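Restriction endonuclease (Mycobacterium sp., PDB 4F0Q) cleaves DNA in a manner that depends on cytosine methylation, acting as a tetrameric restriction endonuclease that carries magnesium at its nuclease site. Local coordinates at residues N99-E104 and V422-G427; G279-A284 and T417-V422; K291-R296 and A435-E440; P367-R372 and G383-T388. One frame throughout, in Å; residues are numbered along the deposited sequence.

How the contacts relate
Starting from the N terminus, the loop 99-104 is the first segment to find a distant partner: contact 1 joins it to the end of helix 411-425 and so closes over most of the chain. Contact 2 lies within that span and shares Val422 with it, setting the start of helix 281-292 against the same helix. Contact 3 begins inside both spans but ends beyond them, on helix 430-440, and therefore crosses contacts 1 and 2. Contact 4, a short loop closed between helix 367-374 and strand 381-387, sits within all three. Together they tie a loop of the N-terminal, probably DNA-reading region to the helices packed about the nuclease and join helix to sheet in the nuclease core.

Contact 1. Residues N99-E104 and V422-G427; sequences NPWHDE and VQANYG
Trp101 and Pro100 meet Gln423 and Ala424 through carbon atoms alone. The six-membered end of the indole does most of the work: Trp101 CZ2 lies 3.6 Å from Ala424 CB, which approaches at the ring edge, near its plane, and Trp101 CH2 is 3.8 Å from Gln423 CB. A wide indole suits this place because it spans two successive residues of the helix, while the small methyl of Ala424 lets the ring edge come close to the backbone. Pro100 CG touches Gln423 CG at 3.8 Å, the two side chains crossing at about a right angle. The same proline places its CB over one face of the Trp101 ring, offset toward the rim, and Phe115 meets that indole with its plane nearly perpendicular.

These residues join two parts of the enzyme: a loop of the N-terminal region, assigned to the PUA clan and probably concerned with reading the modified base, and the last turn of helix 411-425, after which Tyr426 departs from helical geometry.

Polar bonds hold the loop in shape. Trp101 N gives a weak bond to Asn99 OD1, an Asx turn, and His102 ND1 donates to Asn99 O over 2.9 Å, the oxygen lying in the imidazole plane. Gln423 bends at chi2 (-69°), directing its amide beyond the apolar patch, where OE1 accepts from Arg193.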
loop_
_atom_site.group_PDB
_atom_site.type_symbol
_atom_site.label_atom_id
_atom_site.label_comp_id
_atom_site.label_asym_id
_atom_site.label_seq_id
_atom_site.Cartn_x
_atom_site.Cartn_y
_atom_site.Cartn_z
ATOM N N ASN A 99 -10.406 4.333 -30.597
ATOM C CA ASN A 99 -10.666 5.485 -29.742
ATOM C C ASN A 99 -10.227 5.220 -28.307
ATOM O O ASN A 99 -10.784 4.352 -27.635
ATOM C CB ASN A 99 -12.150 5.857 -29.782
ATOM C CG ASN A 99 -12.472 7.077 -28.935
ATOM O OD1 ASN A 99 -11.603 7.902 -28.654
ATOM N ND2 ASN A 99 -13.731 7.196 -28.526
ATOM N N PRO A 100 -9.220 5.971 -27.832
ATOM C CA PRO A 100 -8.667 5.815 -26.481
ATOM C C PRO A 100 -9.697 6.097 -25.391
ATOM O O PRO A 100 -9.509 5.680 -24.247
ATOM C CB PRO A 100 -7.555 6.869 -26.435
ATOM C CG PRO A 100 -7.203 7.116 -27.863
ATOM C CD PRO A 100 -8.493 6.989 -28.609
ATOM N N TRP A 101 -10.769 6.800 -25.741
ATOM C CA TRP A 101 -11.817 7.118 -24.780
ATOM C C TRP A 101 -13.080 6.303 -25.035
ATOM O O TRP A 101 -14.188 6.836 -25.042
ATOM C CB TRP A 101 -12.127 8.616 -24.797
ATOM C CG TRP A 101 -10.990 9.456 -24.308
ATOM C CD1 TRP A 101 -10.759 9.854 -23.023
ATOM C CD2 TRP A 101 -9.919 9.996 -25.093
ATOM N NE1 TRP A 101 -9.614 10.610 -22.960
ATOM C CE2 TRP A 101 -9.080 10.713 -24.218
ATOM C CE3 TRP A 101 -9.591 9.944 -26.451
ATOM C CZ2 TRP A 101 -7.935 11.373 -24.656
ATOM C CZ3 TRP A 101 -8.453 10.600 -26.884
ATOM C CH2 TRP A 101 -7.639 11.304 -25.989
ATOM N N HIS A 102 -12.901 5.004 -25.248
ATOM C CA HIS A 102 -14.024 4.094 -25.416
ATOM C C HIS A 102 -14.539 3.670 -24.047
ATOM O O HIS A 102 -13.825 3.777 -23.051
ATOM C CB HIS A 102 -13.596 2.864 -26.218
ATOM C CG HIS A 102 -12.541 2.043 -25.546
ATOM N ND1 HIS A 102 -11.193 2.290 -25.701
ATOM C CD2 HIS A 102 -12.634 0.980 -24.713
ATOM C CE1 HIS A 102 -10.503 1.413 -24.995
ATOM N NE2 HIS A 102 -11.353 0.607 -24.385
ATOM N N ASP A 103 -15.779 3.193 -24.002
ATOM C CA ASP A 103 -16.375 2.744 -22.749
ATOM C C ASP A 103 -15.646 1.517 -22.213
ATOM O O ASP A 103 -15.383 0.567 -22.951
ATOM C CB ASP A 103 -17.859 2.431 -22.939
ATOM C CG ASP A 103 -18.642 3.620 -23.459
ATOM O OD1 ASP A 103 -18.205 4.768 -23.230
ATOM O OD2 ASP A 103 -19.695 3.406 -24.096
ATOM N N GLU A 104 -15.316 1.544 -20.926
ATOM C CA GLU A 104 -14.618 0.427 -20.298
ATOM C C GLU A 104 -15.556 -0.363 -19.393
ATOM O O GLU A 104 -16.031 0.144 -18.378
ATOM C CB GLU A 104 -13.409 0.923 -19.518
ATOM N N VAL A 422 -0.428 9.746 -25.543
ATOM C CA VAL A 422 -0.013 10.397 -26.776
ATOM C C VAL A 422 -1.156 11.188 -27.411
ATOM O O VAL A 422 -0.966 12.325 -27.846
ATOM C CB VAL A 422 0.555 9.368 -27.774
ATOM C CG1 VAL A 422 0.631 9.948 -29.165
ATOM C CG2 VAL A 422 1.926 8.898 -27.317
ATOM N N GLN A 423 -2.344 10.594 -27.447
ATOM C CA GLN A 423 -3.506 11.273 -28.012
ATOM C C GLN A 423 -3.941 12.480 -27.180
ATOM O O GLN A 423 -4.431 13.470 -27.722
ATOM C CB GLN A 423 -4.674 10.298 -28.180
ATOM C CG GLN A 423 -4.521 9.344 -29.353
ATOM C CD GLN A 423 -4.621 10.047 -30.695
ATOM O OE1 GLN A 423 -5.268 11.088 -30.817
ATOM N NE2 GLN A 423 -3.979 9.482 -31.708
ATOM N N ALA A 424 -3.753 12.397 -25.867
ATOM C CA ALA A 424 -4.227 13.445 -24.968
ATOM C C ALA A 424 -3.183 14.520 -24.671
ATOM O O ALA A 424 -3.505 15.552 -24.085
ATOM C CB ALA A 424 -4.743 12.834 -23.670
ATOM N N ASN A 425 -1.937 14.286 -25.073
ATOM C CA ASN A 425 -0.867 15.230 -24.756
ATOM C C ASN A 425 -0.053 15.736 -25.946
ATOM O O ASN A 425 0.405 16.878 -25.945
ATOM C CB ASN A 425 0.073 14.642 -23.701
ATOM C CG ASN A 425 -0.624 14.384 -22.384
ATOM O OD1 ASN A 425 -0.906 15.313 -21.627
ATOM N ND2 ASN A 425 -0.904 13.118 -22.099
ATOM N N TYR A 426 0.125 14.893 -26.958
ATOM C CA TYR A 426 1.017 15.228 -28.063
ATOM C C TYR A 426 0.343 15.175 -29.430
ATOM O O TYR A 426 0.994 14.903 -30.439
ATOM C CB TYR A 426 2.246 14.321 -28.042
ATOM C CG TYR A 426 2.964 14.324 -26.714
ATOM C CD1 TYR A 426 3.638 15.455 -26.273
ATOM C CD2 TYR A 426 2.965 13.199 -25.899
ATOM C CE1 TYR A 426 4.294 15.466 -25.057
ATOM C CE2 TYR A 426 3.619 13.202 -24.680
ATOM C CZ TYR A 426 4.282 14.339 -24.266
ATOM O OH TYR A 426 4.935 14.347 -23.056
ATOM N N GLY A 427 -0.959 15.440 -29.460
ATOM C CA GLY A 427 -1.707 15.481 -30.703
ATOM C C GLY A 427 -1.659 14.189 -31.498
ATOM O O GLY A 427 -1.753 14.202 -32.727
#

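Contact 2. Residues G279-A284 and T417-V422; sequences GSAEAA and TVRRMV
Helix-to-helix packing at the surface, with an arginine laid across a helix start, brings Arg419 against Ala281 and Glu282. Helix 281-292 has just begun here, and the nearest backbone approach to helix 411-425 is between Glu282 and Arg419, whose CA atoms are 7.4 Å apart. Arg419 reaches across this gap and then bends at chi3 (43°), which lays its guanidinium beside Ala281. Ala281 CB sits over one face of the guanidinium, 3.5 Å from Arg419 NH1. A methyl group suits that position: it is small enough for the flat group to lie close, and since the N-H bonds of a guanidinium all lie in its plane, its poorly hydrated face can take an apolar group at little polar cost. Glu282 makes its contact with the middle of its chain, CG lying 3.6 Å from Arg419 NE and equally close to Arg419 CD, with the two side chains crossing at about a right angle.

The charges are opposite but do not pair. Glu282 OE2 stays 4.3 Å from Arg419 NE, beyond salt-bridge distance, so any attraction is probably a general electrostatic one; the carboxylate and guanidinium planes are inclined by 44°. Arg419 NH2 instead gives a weak bond to Thr98 O, near the loop of contact 1.

Ser280 caps the start of the helix: its OG accepts from Ala283 N at 3.2 Å, and Ala277 O also bonds to that hydroxyl. The motif is thus a serine N-cap opening helix 281-292, whose first turn packs against helix 411-425 at the surface.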
loop_
_atom_site.group_PDB
_atom_site.type_symbol
_atom_site.label_atom_id
_atom_site.label_comp_id
_atom_site.label_asym_id
_atom_site.label_seq_id
_atom_site.Cartn_x
_atom_site.Cartn_y
_atom_site.Cartn_z
ATOM N N GLY A 279 -5.078 -7.539 -35.047
ATOM C CA GLY A 279 -4.868 -6.462 -35.997
ATOM C C GLY A 279 -5.253 -5.098 -35.461
ATOM O O GLY A 279 -5.455 -4.156 -36.226
ATOM N N SER A 280 -5.351 -4.992 -34.139
ATOM C CA SER A 280 -5.747 -3.747 -33.493
ATOM C C SER A 280 -4.696 -2.655 -33.661
ATOM O O SER A 280 -3.567 -2.925 -34.071
ATOM C CB SER A 280 -6.007 -3.984 -32.005
ATOM O OG SER A 280 -4.856 -4.509 -31.367
ATOM N N ALA A 281 -5.076 -1.423 -33.343
ATOM C CA ALA A 281 -4.151 -0.298 -33.398
ATOM C C ALA A 281 -3.165 -0.380 -32.241
ATOM O O ALA A 281 -2.005 0.022 -32.362
ATOM C CB ALA A 281 -4.912 1.017 -33.355
ATOM N N GLU A 282 -3.636 -0.914 -31.119
ATOM C CA GLU A 282 -2.806 -1.072 -29.932
ATOM C C GLU A 282 -1.734 -2.133 -30.157
ATOM O O GLU A 282 -0.670 -2.091 -29.540
ATOM C CB GLU A 282 -3.671 -1.427 -28.721
ATOM C CG GLU A 282 -4.769 -0.412 -28.445
ATOM C CD GLU A 282 -5.579 -0.735 -27.206
ATOM O OE1 GLU A 282 -5.412 -1.845 -26.654
ATOM O OE2 GLU A 282 -6.383 0.122 -26.782
ATOM N N ALA A 283 -2.019 -3.080 -31.045
ATOM C CA ALA A 283 -1.046 -4.103 -31.415
ATOM C C ALA A 283 0.116 -3.479 -32.178
ATOM O O ALA A 283 1.284 -3.732 -31.870
ATOM C CB ALA A 283 -1.706 -5.186 -32.248
ATOM N N ALA A 284 -0.214 -2.665 -33.175
ATOM C CA ALA A 284 0.788 -1.951 -33.956
ATOM C C ALA A 284 1.578 -1.004 -33.062
ATOM O O ALA A 284 2.798 -0.875 -33.199
ATOM C CB ALA A 284 0.126 -1.184 -35.088
ATOM N N THR A 417 -2.443 2.544 -22.633
ATOM C CA THR A 417 -2.039 3.688 -21.825
ATOM C C THR A 417 -1.206 4.668 -22.639
ATOM O O THR A 417 -1.454 5.870 -22.615
ATOM C CB THR A 417 -1.231 3.252 -20.589
ATOM O OG1 THR A 417 -1.973 2.276 -19.847
ATOM C CG2 THR A 417 -0.932 4.447 -19.697
ATOM N N VAL A 418 -0.219 4.145 -23.361
ATOM C CA VAL A 418 0.648 4.967 -24.198
ATOM C C VAL A 418 -0.150 5.698 -25.275
ATOM O O VAL A 418 0.061 6.887 -25.515
ATOM C CB VAL A 418 1.776 4.126 -24.842
ATOM C CG1 VAL A 418 2.375 4.843 -26.038
ATOM C CG2 VAL A 418 2.852 3.808 -23.815
ATOM N N ARG A 419 -1.076 4.987 -25.910
ATOM C CA ARG A 419 -1.942 5.594 -26.916
ATOM C C ARG A 419 -2.785 6.722 -26.326
ATOM O O ARG A 419 -2.926 7.786 -26.936
ATOM C CB ARG A 419 -2.838 4.539 -27.568
ATOM C CG ARG A 419 -2.165 3.767 -28.690
ATOM C CD ARG A 419 -3.036 2.623 -29.175
ATOM N NE ARG A 419 -4.433 3.020 -29.317
ATOM C CZ ARG A 419 -4.944 3.591 -30.402
ATOM N NH1 ARG A 419 -4.171 3.837 -31.450
ATOM N NH2 ARG A 419 -6.228 3.918 -30.438
ATOM N N ARG A 420 -3.337 6.489 -25.139
ATOM C CA ARG A 420 -4.120 7.514 -24.451
ATOM C C ARG A 420 -3.271 8.750 -24.146
ATOM O O ARG A 420 -3.686 9.879 -24.416
ATOM C CB ARG A 420 -4.717 6.958 -23.157
ATOM C CG ARG A 420 -5.760 7.862 -22.515
ATOM C CD ARG A 420 -6.148 7.381 -21.122
ATOM N NE ARG A 420 -6.455 5.954 -21.093
ATOM C CZ ARG A 420 -5.698 5.038 -20.495
ATOM N NH1 ARG A 420 -4.590 5.401 -19.866
ATOM N NH2 ARG A 420 -6.053 3.760 -20.521
ATOM N N MET A 421 -2.086 8.523 -23.587
ATOM C CA MET A 421 -1.153 9.596 -23.247
ATOM C C MET A 421 -0.795 10.432 -24.468
ATOM O O MET A 421 -0.847 11.663 -24.437
ATOM C CB MET A 421 0.130 9.012 -22.649
ATOM C CG MET A 421 -0.041 8.359 -21.287
ATOM S SD MET A 421 1.359 7.307 -20.843
ATOM C CE MET A 421 2.718 8.467 -20.956
ATOM N N VAL A 422 -0.428 9.746 -25.543
ATOM C CA VAL A 422 -0.013 10.397 -26.776
ATOM C C VAL A 422 -1.156 11.188 -27.411
ATOM O O VAL A 422 -0.966 12.325 -27.846
ATOM C CB VAL A 422 0.555 9.368 -27.774
ATOM C CG1 VAL A 422 0.631 9.948 -29.165
ATOM C CG2 VAL A 422 1.926 8.898 -27.317
#

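Contact 3. Residues K291-R296 and A435-E440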
loop_
_atom_site.group_PDB
_atom_site.type_symbol
_atom_site.label_atom_id
_atom_site.label_comp_id
_atom_site.label_asym_id
_atom_site.label_seq_id
_atom_site.Cartn_x
_atom_site.Cartn_y
_atom_site.Cartn_z
ATOM N N LYS A 291 9.998 -2.458 -30.979
ATOM C CA LYS A 291 11.044 -2.231 -31.972
ATOM C C LYS A 291 11.879 -0.994 -31.651
ATOM O O LYS A 291 13.067 -0.940 -31.969
ATOM C CB LYS A 291 10.439 -2.113 -33.373
ATOM C CG LYS A 291 9.815 -3.399 -33.885
ATOM C CD LYS A 291 9.083 -3.175 -35.198
ATOM C CE LYS A 291 8.384 -4.442 -35.663
ATOM N NZ LYS A 291 7.603 -4.219 -36.910
ATOM N N PHE A 292 11.255 -0.005 -31.019
ATOM C CA PHE A 292 11.951 1.225 -30.659
ATOM C C PHE A 292 12.830 1.030 -29.428
ATOM O O PHE A 292 14.014 1.366 -29.441
ATOM C CB PHE A 292 10.950 2.356 -30.413
ATOM C CG PHE A 292 11.594 3.692 -30.170
ATOM C CD1 PHE A 292 12.048 4.459 -31.230
ATOM C CD2 PHE A 292 11.740 4.184 -28.884
ATOM C CE1 PHE A 292 12.639 5.687 -31.012
ATOM C CE2 PHE A 292 12.329 5.413 -28.659
ATOM C CZ PHE A 292 12.779 6.165 -29.726
ATOM N N TYR A 293 12.243 0.482 -28.369
ATOM C CA TYR A 293 12.942 0.328 -27.099
ATOM C C TYR A 293 13.661 -1.010 -26.968
ATOM O O TYR A 293 14.019 -1.421 -25.865
ATOM C CB TYR A 293 11.972 0.510 -25.931
ATOM C CG TYR A 293 11.434 1.913 -25.796
ATOM C CD1 TYR A 293 12.215 2.928 -25.259
ATOM C CD2 TYR A 293 10.144 2.224 -26.201
ATOM C CE1 TYR A 293 11.726 4.213 -25.132
ATOM C CE2 TYR A 293 9.649 3.505 -26.079
ATOM C CZ TYR A 293 10.441 4.495 -25.542
ATOM O OH TYR A 293 9.942 5.771 -25.419
ATOM N N ASP A 294 13.870 -1.685 -28.094
ATOM C CA ASP A 294 14.594 -2.949 -28.095
ATOM C C ASP A 294 16.053 -2.711 -27.724
ATOM O O ASP A 294 16.685 -3.545 -27.076
ATOM C CB ASP A 294 14.501 -3.622 -29.463
ATOM C CG ASP A 294 15.020 -5.044 -29.449
ATOM O OD1 ASP A 294 15.009 -5.668 -28.368
ATOM O OD2 ASP A 294 15.436 -5.539 -30.517
ATOM N N GLY A 295 16.577 -1.560 -28.136
ATOM C CA GLY A 295 17.942 -1.182 -27.823
ATOM C C GLY A 295 18.004 0.062 -26.958
ATOM O O GLY A 295 19.058 0.680 -26.816
ATOM N N ARG A 296 16.865 0.430 -26.378
ATOM C CA ARG A 296 16.782 1.593 -25.502
ATOM C C ARG A 296 16.170 1.210 -24.157
ATOM O O ARG A 296 14.967 1.362 -23.942
ATOM C CB ARG A 296 15.968 2.704 -26.164
ATOM C CG ARG A 296 16.559 3.200 -27.474
ATOM C CD ARG A 296 15.690 4.272 -28.105
ATOM N NE ARG A 296 16.300 4.830 -29.309
ATOM C CZ ARG A 296 16.126 4.340 -30.532
ATOM N NH1 ARG A 296 15.358 3.277 -30.719
ATOM N NH2 ARG A 296 16.721 4.914 -31.569
ATOM N N ALA A 435 10.750 10.270 -28.316
ATOM C CA ALA A 435 11.917 11.143 -28.348
ATOM C C ALA A 435 12.093 11.869 -27.021
ATOM O O ALA A 435 13.217 12.145 -26.603
ATOM C CB ALA A 435 11.807 12.143 -29.489
ATOM N N SER A 436 10.979 12.181 -26.366
ATOM C CA SER A 436 11.035 12.750 -25.024
ATOM C C SER A 436 11.732 11.782 -24.072
ATOM O O SER A 436 12.626 12.174 -23.317
ATOM C CB SER A 436 9.631 13.074 -24.514
ATOM O OG SER A 436 9.669 13.532 -23.175
ATOM N N THR A 437 11.328 10.516 -24.123
ATOM C CA THR A 437 11.917 9.491 -23.263
ATOM C C THR A 437 13.399 9.274 -23.561
ATOM O O THR A 437 14.196 9.046 -22.649
ATOM C CB THR A 437 11.175 8.143 -23.378
ATOM O OG1 THR A 437 11.264 7.653 -24.722
ATOM C CG2 THR A 437 9.712 8.304 -22.989
ATOM N N VAL A 438 13.764 9.342 -24.839
ATOM C CA VAL A 438 15.160 9.177 -25.234
ATOM C C VAL A 438 16.018 10.354 -24.771
ATOM O O VAL A 438 17.151 10.174 -24.321
ATOM C CB VAL A 438 15.298 9.003 -26.763
ATOM C CG1 VAL A 438 16.760 9.030 -27.185
ATOM C CG2 VAL A 438 14.646 7.710 -27.203
ATOM N N ASP A 439 15.466 11.558 -24.866
ATOM C CA ASP A 439 16.222 12.769 -24.560
ATOM C C ASP A 439 16.275 13.109 -23.073
ATOM O O ASP A 439 17.171 13.831 -22.633
ATOM C CB ASP A 439 15.656 13.963 -25.333
ATOM C CG ASP A 439 15.802 13.812 -26.831
ATOM O OD1 ASP A 439 16.808 13.222 -27.276
ATOM O OD2 ASP A 439 14.908 14.281 -27.566
ATOM N N GLU A 440 15.325 12.599 -22.296
ATOM C CA GLU A 440 15.202 13.040 -20.909
ATOM C C GLU A 440 15.429 11.965 -19.843
ATOM O O GLU A 440 15.204 12.217 -18.659
ATOM C CB GLU A 440 13.843 13.713 -20.690
ATOM C CG GLU A 440 13.574 14.883 -21.623
ATOM C CD GLU A 440 12.228 15.534 -21.371
ATOM O OE1 GLU A 440 11.574 15.179 -20.369
ATOM O OE2 GLU A 440 11.825 16.401 -22.175
#
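Tyr293 has a face covered by its neighbour Phe292, whose CD2 stands 3.4 Å above the phenol ring over its centre, while Thr437 OG1 and Arg296 O lie at the edge in the ring plane. The Phe292 ring in turn has Arg296 NH1 3.5 Å above one face, offset toward the rim, and meets Val438 CG2 at its edge, 3.5 Å from Phe292 CZ. One guanidinium face of Arg296 is thus turned to the phenyl group. Two aromatic residues suit this corner because Phe292 can turn its edge onto the face of Tyr293 while both rings still present an edge to helix 430-440.

Across the contact, Tyr293 OH donates to Thr437 OG1. Their modelled separation of 2.4 Å is abnormally short, so the exact length is doubtful. The threonine hydroxyl also bonds to Leu434 O of its own helix, which places a buried polar group between two partners. Val438 CG2 serves two neighbours, for besides the phenyl edge it touches Arg296 CD at 3.7 Å.

Arg296 is stretched from CG to NE (chi2 178°, chi3 176°), and this reach takes its head back past the turn to Phe292 O, where NH1 donates over 2.7 Å, with an N-H...acceptor angle of 143°. A carbonyl in the last turn of helix 281-292 is satisfied in this way. Leu303 of helix 297-314 packs on both Tyr293 and Thr437. The contact thus belongs to a short helix-turn-helix connection, from 281-292 to 297-314, packed against helix 430-440.

Contact 4. Residues P367-R372 and G383-T388; sequences PEQVAR and GVYVTT
Tyr385 points its CB from the strand toward helix 367-374, and its ring presents an edge to Gln369 O. A chi1 near 180° (-152°) turns the ring so that Tyr385 CE2 comes within 3.3 Å of Gln369 O, with this carbonyl oxygen in the ring plane. Val370 CA approaches the same CE2 from an oblique direction at 3.9 Å. Val370 CG2 stands 4.0 Å from Tyr385 CD2, but the valine was modelled in two conformers, so that methyl contact is less certain. At the far end of the ring, Tyr385 OH is 3.8 Å from Gln369 CB.

The rest of Gln369 runs extended beyond CG, and its OE1 accepts from Ser366 N just before the helix. A residue at the third position of the helix with a long amide side chain is well suited to this. Phe391 meets Tyr385 edge-to-face.

Strand 347-357 and strand 381-387 run parallel and side by side, and helix 367-374 lies in the connection between them, a beta-alpha-beta crossover within the PD-(D/E)XK-type nuclease region. The tyrosine side chain is about 6 Å from the bound magnesium ion, which Asp334, Gln355 and Ala356 hold. Chemically, the weakly positive C-H rim of the ring faces a backbone oxygen, so the fit probably combines mild polar attraction with ordinary packing.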
loop_
_atom_site.group_PDB
_atom_site.type_symbol
_atom_site.label_atom_id
_atom_site.label_comp_id
_atom_site.label_asym_id
_atom_site.label_seq_id
_atom_site.Cartn_x
_atom_site.Cartn_y
_atom_site.Cartn_z
ATOM N N PRO A 367 8.433 -15.953 -13.013
ATOM C CA PRO A 367 8.185 -15.670 -11.594
ATOM C C PRO A 367 9.420 -15.148 -10.859
ATOM O O PRO A 367 9.285 -14.373 -9.910
ATOM C CB PRO A 367 7.763 -17.036 -11.030
ATOM C CG PRO A 367 8.198 -18.040 -12.051
ATOM C CD PRO A 367 8.077 -17.339 -13.359
ATOM N N GLU A 368 10.606 -15.569 -11.290
ATOM C CA GLU A 368 11.846 -15.079 -10.696
ATOM C C GLU A 368 12.004 -13.583 -10.948
ATOM O O GLU A 368 12.385 -12.825 -10.052
ATOM C CB GLU A 368 13.056 -15.830 -11.260
ATOM C CG GLU A 368 13.102 -17.311 -10.915
ATOM C CD GLU A 368 12.612 -18.190 -12.047
ATOM O OE1 GLU A 368 12.235 -17.644 -13.104
ATOM O OE2 GLU A 368 12.609 -19.429 -11.883
ATOM N N GLN A 369 11.695 -13.170 -12.172
ATOM C CA GLN A 369 11.843 -11.780 -12.587
ATOM C C GLN A 369 10.940 -10.827 -11.806
ATOM O O GLN A 369 11.341 -9.707 -11.491
ATOM C CB GLN A 369 11.604 -11.647 -14.094
ATOM C CG GLN A 369 12.713 -12.262 -14.938
ATOM C CD GLN A 369 12.293 -12.522 -16.371
ATOM O OE1 GLN A 369 11.165 -12.232 -16.762
ATOM N NE2 GLN A 369 13.202 -13.078 -17.162
ATOM N N VAL A 370 9.726 -11.268 -11.487
ATOM C CA VAL A 370 8.828 -10.450 -10.676
ATOM C C VAL A 370 9.218 -10.531 -9.201
ATOM O O VAL A 370 9.156 -9.535 -8.473
ATOM C CB VAL A 370 7.361 -10.906 -10.834
ATOM C CG1 VAL A 370 6.433 -10.023 -10.014
ATOM C CG2 VAL A 370 6.957 -10.894 -12.300
ATOM N N ALA A 371 9.652 -11.714 -8.772
ATOM C CA ALA A 371 10.078 -11.908 -7.391
ATOM C C ALA A 371 11.296 -11.054 -7.052
ATOM O O ALA A 371 11.508 -10.701 -5.892
ATOM C CB ALA A 371 10.364 -13.373 -7.121
ATOM N N ARG A 372 12.094 -10.722 -8.063
ATOM C CA ARG A 372 13.268 -9.882 -7.851
ATOM C C ARG A 372 12.861 -8.473 -7.434
ATOM O O ARG A 372 13.603 -7.778 -6.739
ATOM C CB ARG A 372 14.145 -9.833 -9.102
ATOM C CG ARG A 372 15.517 -9.231 -8.851
ATOM C CD ARG A 372 16.365 -9.212 -10.107
ATOM N NE ARG A 372 17.698 -8.679 -9.843
ATOM C CZ ARG A 372 18.602 -8.431 -10.782
ATOM N NH1 ARG A 372 18.318 -8.663 -12.056
ATOM N NH2 ARG A 372 19.790 -7.945 -10.448
ATOM N N GLY A 383 4.776 -2.364 -5.652
ATOM C CA GLY A 383 5.599 -2.499 -6.838
ATOM C C GLY A 383 4.807 -2.303 -8.114
ATOM O O GLY A 383 3.578 -2.260 -8.091
ATOM N N VAL A 384 5.517 -2.173 -9.230
ATOM C CA VAL A 384 4.880 -2.103 -10.539
ATOM C C VAL A 384 5.822 -2.626 -11.625
ATOM O O VAL A 384 6.976 -2.211 -11.716
ATOM C CB VAL A 384 4.385 -0.672 -10.871
ATOM C CG1 VAL A 384 5.491 0.352 -10.661
ATOM C CG2 VAL A 384 3.836 -0.606 -12.290
ATOM N N TYR A 385 5.329 -3.558 -12.433
ATOM C CA TYR A 385 6.147 -4.182 -13.466
ATOM C C TYR A 385 5.587 -3.885 -14.854
ATOM O O TYR A 385 4.509 -4.357 -15.215
ATOM C CB TYR A 385 6.238 -5.693 -13.233
ATOM C CG TYR A 385 7.503 -6.338 -13.761
ATOM C CD1 TYR A 385 7.951 -6.095 -15.055
ATOM C CD2 TYR A 385 8.254 -7.190 -12.960
ATOM C CE1 TYR A 385 9.105 -6.685 -15.535
ATOM C CE2 TYR A 385 9.411 -7.783 -13.433
ATOM C CZ TYR A 385 9.830 -7.528 -14.719
ATOM O OH TYR A 385 10.979 -8.116 -15.192
ATOM N N VAL A 386 6.330 -3.100 -15.626
ATOM C CA VAL A 386 5.929 -2.724 -16.975
ATOM C C VAL A 386 6.733 -3.496 -18.020
ATOM O O VAL A 386 7.969 -3.467 -18.025
ATOM C CB VAL A 386 6.104 -1.213 -17.212
ATOM C CG1 VAL A 386 5.650 -0.838 -18.614
ATOM C CG2 VAL A 386 5.336 -0.422 -16.167
ATOM N N THR A 387 6.021 -4.189 -18.902
ATOM C CA THR A 387 6.664 -4.977 -19.945
ATOM C C THR A 387 5.860 -4.944 -21.240
ATOM O O THR A 387 4.644 -4.745 -21.224
ATOM C CB THR A 387 6.879 -6.441 -19.495
ATOM O OG1 THR A 387 7.479 -7.192 -20.558
ATOM C CG2 THR A 387 5.555 -7.083 -19.103
ATOM N N THR A 388 6.549 -5.129 -22.360
ATOM C CA THR A 388 5.902 -5.161 -23.665
ATOM C C THR A 388 5.271 -6.524 -23.929
ATOM O O THR A 388 4.411 -6.665 -24.798
ATOM C CB THR A 388 6.898 -4.835 -24.794
ATOM O OG1 THR A 388 8.044 -5.686 -24.679
ATOM C CG2 THR A 388 7.345 -3.383 -24.710
#